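Local coordinates for head completion protein gp6 (Enterobacteria phage HK97, PDB 3JVO) that completes the phage head by forming a thirteen-subunit ring between the portal protein and gp7, with an open central channel for DNA ejection, at residues I3-K15 with D26-D38. Sequence-based numbering, arbitrary orientation.
Sequences IDVLDVISLSLFK and DELITLYAQAAFD
Phe37 meets Ile3, Val5 and Val8 of residues 3-15 along the whole length of its side chain. With CG anti to the backbone N (chi1 -176°), its CB lies 3.4 Å from Val5 CG2, and the two side chains run past each other in opposite directions. CG lies 3.7 Å from both Val5 CB and CG2. Farther out the two sides of the ring part company: CD1 stays near Val5 CG2 while CD2 keeps to Val5 CB; CE1 then reaches Val8 CG2, whereas CE2 approaches the carbonyl oxygen Ile3 O at 3.6 Å. Phe37 CZ, at the end, touches Ile3 CG2 at 3.9 Å. Val5 CA sits over one ring face, towards its rim. The other methyl of Val5, CG1, drops between Ala33 CB and Gln34 CG, where the short, weakly bonded helix about 5-8 comes closest to the long helix. Asp4 is its N-cap, OD1 accepting from Leu6 N from above the carboxylate plane. In this mainly helical head-tail connector subunit, residues 3-15 run back along helix 26-44, from Phe37 toward Asp26, and helix 11-15 turns across it, the axes of 11-15 and 26-38 being nearly perpendicular (91°) and 10.6 Å apart. The Phe14 ring is sandwiched: Ala33 CB makes a CH-pi contact, 3.7 Å from the ring centroid, and Ile9 CG2 covers the opposite face. Phe67 of helix 57-72 meets the same ring with its plane inclined. The Leu11 side chain crosses those of Ile29 and Asp26 at about a right angle, CD1 against Ile29 CG2 (3.6 Å) and CD2 against the Asp26 carboxylate. Beyond it the Lys15 chain, bent at chi3 (-141°), passes Ile29 CD1 with its CG and brings NZ to the syn side of Asp26 OD1 at 2.9 Å, a salt bridge; NZ makes a second, stronger one with Asp23.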
# COMPACT_ATOMS: atom_id res chain seq x y z
N ILE G 3 26.06 -22.45 40.15
CA ILE G 3 24.67 -22.56 40.59
C ILE G 3 23.87 -23.44 39.64
O ILE G 3 23.95 -23.30 38.42
CB ILE G 3 24.01 -21.16 40.73
CG1 ILE G 3 24.83 -20.27 41.68
CG2 ILE G 3 22.57 -21.28 41.24
CD1 ILE G 3 24.42 -18.83 41.69
N ASP G 4 23.10 -24.34 40.22
CA ASP G 4 22.19 -25.18 39.46
C ASP G 4 20.87 -24.42 39.26
O ASP G 4 20.20 -24.05 40.24
CB ASP G 4 21.95 -26.49 40.21
CG ASP G 4 20.93 -27.38 39.51
OD1 ASP G 4 20.31 -26.95 38.51
OD2 ASP G 4 20.74 -28.52 39.98
N VAL G 5 20.49 -24.18 38.00
CA VAL G 5 19.27 -23.41 37.70
C VAL G 5 18.02 -23.96 38.41
O VAL G 5 17.19 -23.19 38.87
CB VAL G 5 19.01 -23.24 36.16
CG1 VAL G 5 18.76 -24.55 35.49
CG2 VAL G 5 17.84 -22.26 35.91
N LEU G 6 17.92 -25.28 38.55
CA LEU G 6 16.77 -25.89 39.22
C LEU G 6 16.70 -25.62 40.74
O LEU G 6 15.67 -25.86 41.34
CB LEU G 6 16.67 -27.39 38.90
CG LEU G 6 16.45 -27.72 37.41
CD1 LEU G 6 16.37 -29.23 37.18
CD2 LEU G 6 15.20 -27.04 36.89
N ASP G 7 17.78 -25.12 41.34
CA ASP G 7 17.75 -24.68 42.74
C ASP G 7 17.24 -23.26 42.85
O ASP G 7 16.90 -22.80 43.94
CB ASP G 7 19.15 -24.71 43.36
CG ASP G 7 19.67 -26.11 43.58
OD1 ASP G 7 18.85 -27.05 43.71
OD2 ASP G 7 20.92 -26.26 43.63
N VAL G 8 17.25 -22.55 41.72
CA VAL G 8 16.77 -21.17 41.61
C VAL G 8 15.28 -21.18 41.21
O VAL G 8 14.47 -20.55 41.85
CB VAL G 8 17.64 -20.39 40.57
CG1 VAL G 8 17.17 -18.94 40.40
CG2 VAL G 8 19.13 -20.43 40.94
N ILE G 9 14.94 -21.92 40.14
CA ILE G 9 13.55 -22.08 39.71
C ILE G 9 13.32 -23.54 39.48
O ILE G 9 13.99 -24.16 38.66
CB ILE G 9 13.27 -21.36 38.39
CG1 ILE G 9 13.56 -19.87 38.50
CG2 ILE G 9 11.81 -21.61 37.91
CD1 ILE G 9 13.60 -19.15 37.15
N SER G 10 12.33 -24.11 40.17
CA SER G 10 12.07 -25.55 40.04
C SER G 10 11.63 -25.93 38.63
O SER G 10 11.10 -25.12 37.88
CB SER G 10 11.00 -25.96 41.03
OG SER G 10 9.75 -25.44 40.61
N LEU G 11 11.85 -27.19 38.27
CA LEU G 11 11.41 -27.73 36.99
C LEU G 11 9.90 -27.59 36.82
O LEU G 11 9.41 -27.28 35.73
CB LEU G 11 11.82 -29.20 36.87
CG LEU G 11 11.46 -29.92 35.57
CD1 LEU G 11 12.06 -29.19 34.40
CD2 LEU G 11 11.95 -31.39 35.60
N SER G 12 9.17 -27.83 37.90
CA SER G 12 7.74 -27.63 37.95
C SER G 12 7.34 -26.20 37.54
O SER G 12 6.41 -26.03 36.77
CB SER G 12 7.23 -27.91 39.37
OG SER G 12 5.83 -27.69 39.44
N LEU G 13 8.05 -25.20 38.05
CA LEU G 13 7.79 -23.82 37.65
C LEU G 13 8.12 -23.53 36.19
O LEU G 13 7.35 -22.86 35.52
CB LEU G 13 8.52 -22.84 38.57
CG LEU G 13 7.83 -22.45 39.88
CD1 LEU G 13 8.73 -21.49 40.63
CD2 LEU G 13 6.49 -21.78 39.63
N PHE G 14 9.25 -24.04 35.69
CA PHE G 14 9.57 -23.89 34.26
C PHE G 14 8.44 -24.44 33.39
O PHE G 14 8.04 -23.80 32.42
CB PHE G 14 10.87 -24.59 33.89
CG PHE G 14 12.07 -23.81 34.22
CD1 PHE G 14 12.36 -22.62 33.55
CD2 PHE G 14 12.94 -24.25 35.23
CE1 PHE G 14 13.49 -21.87 33.87
CE2 PHE G 14 14.07 -23.51 35.56
CZ PHE G 14 14.35 -22.31 34.88
N LYS G 15 7.91 -25.61 33.75
CA LYS G 15 6.83 -26.21 33.00
C LYS G 15 5.55 -25.40 33.03
O LYS G 15 4.82 -25.37 32.05
CB LYS G 15 6.55 -27.62 33.50
CG LYS G 15 7.65 -28.64 33.15
CD LYS G 15 7.09 -30.04 33.37
CE LYS G 15 8.10 -30.96 33.98
NZ LYS G 15 7.53 -32.32 34.36
N ASP G 26 11.45 -33.83 30.19
CA ASP G 26 12.16 -33.21 31.33
C ASP G 26 13.62 -32.90 31.01
O ASP G 26 14.12 -31.86 31.40
CB ASP G 26 12.07 -34.11 32.58
CG ASP G 26 10.65 -34.18 33.16
OD1 ASP G 26 9.78 -33.35 32.84
OD2 ASP G 26 10.40 -35.10 33.98
N GLU G 27 14.28 -33.80 30.30
CA GLU G 27 15.68 -33.58 29.91
C GLU G 27 15.85 -32.42 28.91
O GLU G 27 16.71 -31.56 29.09
CB GLU G 27 16.26 -34.88 29.36
CG GLU G 27 17.71 -34.80 28.95
CD GLU G 27 18.34 -36.15 28.59
OE1 GLU G 27 17.65 -37.06 28.04
OE2 GLU G 27 19.57 -36.29 28.84
N LEU G 28 15.02 -32.37 27.88
CA LEU G 28 15.03 -31.23 26.97
C LEU G 28 14.73 -29.90 27.68
O LEU G 28 15.48 -28.91 27.56
CB LEU G 28 14.05 -31.45 25.82
CG LEU G 28 14.09 -30.35 24.75
CD1 LEU G 28 15.36 -30.41 23.93
CD2 LEU G 28 12.87 -30.52 23.85
N ILE G 29 13.64 -29.89 28.44
CA ILE G 29 13.24 -28.70 29.22
C ILE G 29 14.36 -28.22 30.16
O ILE G 29 14.67 -27.02 30.24
CB ILE G 29 11.91 -28.94 29.98
CG1 ILE G 29 10.75 -29.01 28.96
CG2 ILE G 29 11.69 -27.86 31.04
CD1 ILE G 29 9.45 -29.55 29.55
N THR G 30 14.97 -29.18 30.85
CA THR G 30 16.13 -28.91 31.71
C THR G 30 17.28 -28.26 30.94
O THR G 30 17.93 -27.33 31.46
CB THR G 30 16.61 -30.18 32.46
OG1 THR G 30 15.53 -30.65 33.29
CG2 THR G 30 17.83 -29.89 33.34
N LEU G 31 17.52 -28.72 29.71
CA LEU G 31 18.58 -28.15 28.87
C LEU G 31 18.27 -26.68 28.51
O LEU G 31 19.16 -25.81 28.56
CB LEU G 31 18.80 -29.01 27.62
CG LEU G 31 19.93 -28.62 26.65
CD1 LEU G 31 20.24 -29.70 25.57
CD2 LEU G 31 19.61 -27.25 25.95
N TYR G 32 17.02 -26.40 28.18
CA TYR G 32 16.60 -25.03 27.88
C TYR G 32 16.76 -24.13 29.11
O TYR G 32 17.20 -22.99 29.00
CB TYR G 32 15.13 -24.98 27.44
CG TYR G 32 14.79 -25.63 26.10
CD1 TYR G 32 15.71 -25.71 25.07
CD2 TYR G 32 13.51 -26.15 25.89
CE1 TYR G 32 15.37 -26.31 23.83
CE2 TYR G 32 13.16 -26.75 24.67
CZ TYR G 32 14.08 -26.82 23.65
OH TYR G 32 13.71 -27.41 22.44
N ALA G 33 16.39 -24.65 30.26
CA ALA G 33 16.48 -23.92 31.53
C ALA G 33 17.93 -23.59 31.83
O ALA G 33 18.25 -22.47 32.22
CB ALA G 33 15.87 -24.72 32.66
N GLN G 34 18.82 -24.58 31.64
CA GLN G 34 20.24 -24.39 31.89
C GLN G 34 20.83 -23.37 30.92
O GLN G 34 21.64 -22.53 31.32
CB GLN G 34 20.98 -25.73 31.77
CG GLN G 34 20.61 -26.74 32.89
CD GLN G 34 21.17 -28.13 32.62
OE1 GLN G 34 21.46 -28.48 31.48
NE2 GLN G 34 21.31 -28.93 33.68
N ALA G 35 20.42 -23.44 29.65
CA ALA G 35 20.88 -22.53 28.63
C ALA G 35 20.43 -21.11 28.94
O ALA G 35 21.20 -20.17 28.81
CB ALA G 35 20.37 -22.96 27.26
N ALA G 36 19.17 -20.95 29.35
CA ALA G 36 18.63 -19.62 29.66
C ALA G 36 19.33 -19.01 30.86
O ALA G 36 19.59 -17.81 30.90
CB ALA G 36 17.16 -19.71 29.91
N PHE G 37 19.59 -19.84 31.87
CA PHE G 37 20.24 -19.39 33.08
C PHE G 37 21.68 -18.99 32.79
O PHE G 37 22.11 -17.91 33.20
CB PHE G 37 20.18 -20.47 34.15
CG PHE G 37 20.74 -20.04 35.49
CD1 PHE G 37 20.08 -19.10 36.28
CD2 PHE G 37 21.91 -20.62 35.97
CE1 PHE G 37 20.61 -18.72 37.54
CE2 PHE G 37 22.44 -20.26 37.22
CZ PHE G 37 21.79 -19.31 38.00
N ASP G 38 22.40 -19.86 32.09
CA ASP G 38 23.78 -19.60 31.67
C ASP G 38 23.85 -18.25 30.92
O ASP G 38 24.69 -17.40 31.21
CB ASP G 38 24.28 -20.75 30.80
CG ASP G 38 25.70 -20.53 30.28
OD1 ASP G 38 26.55 -20.05 31.05
OD2 ASP G 38 25.99 -20.84 29.10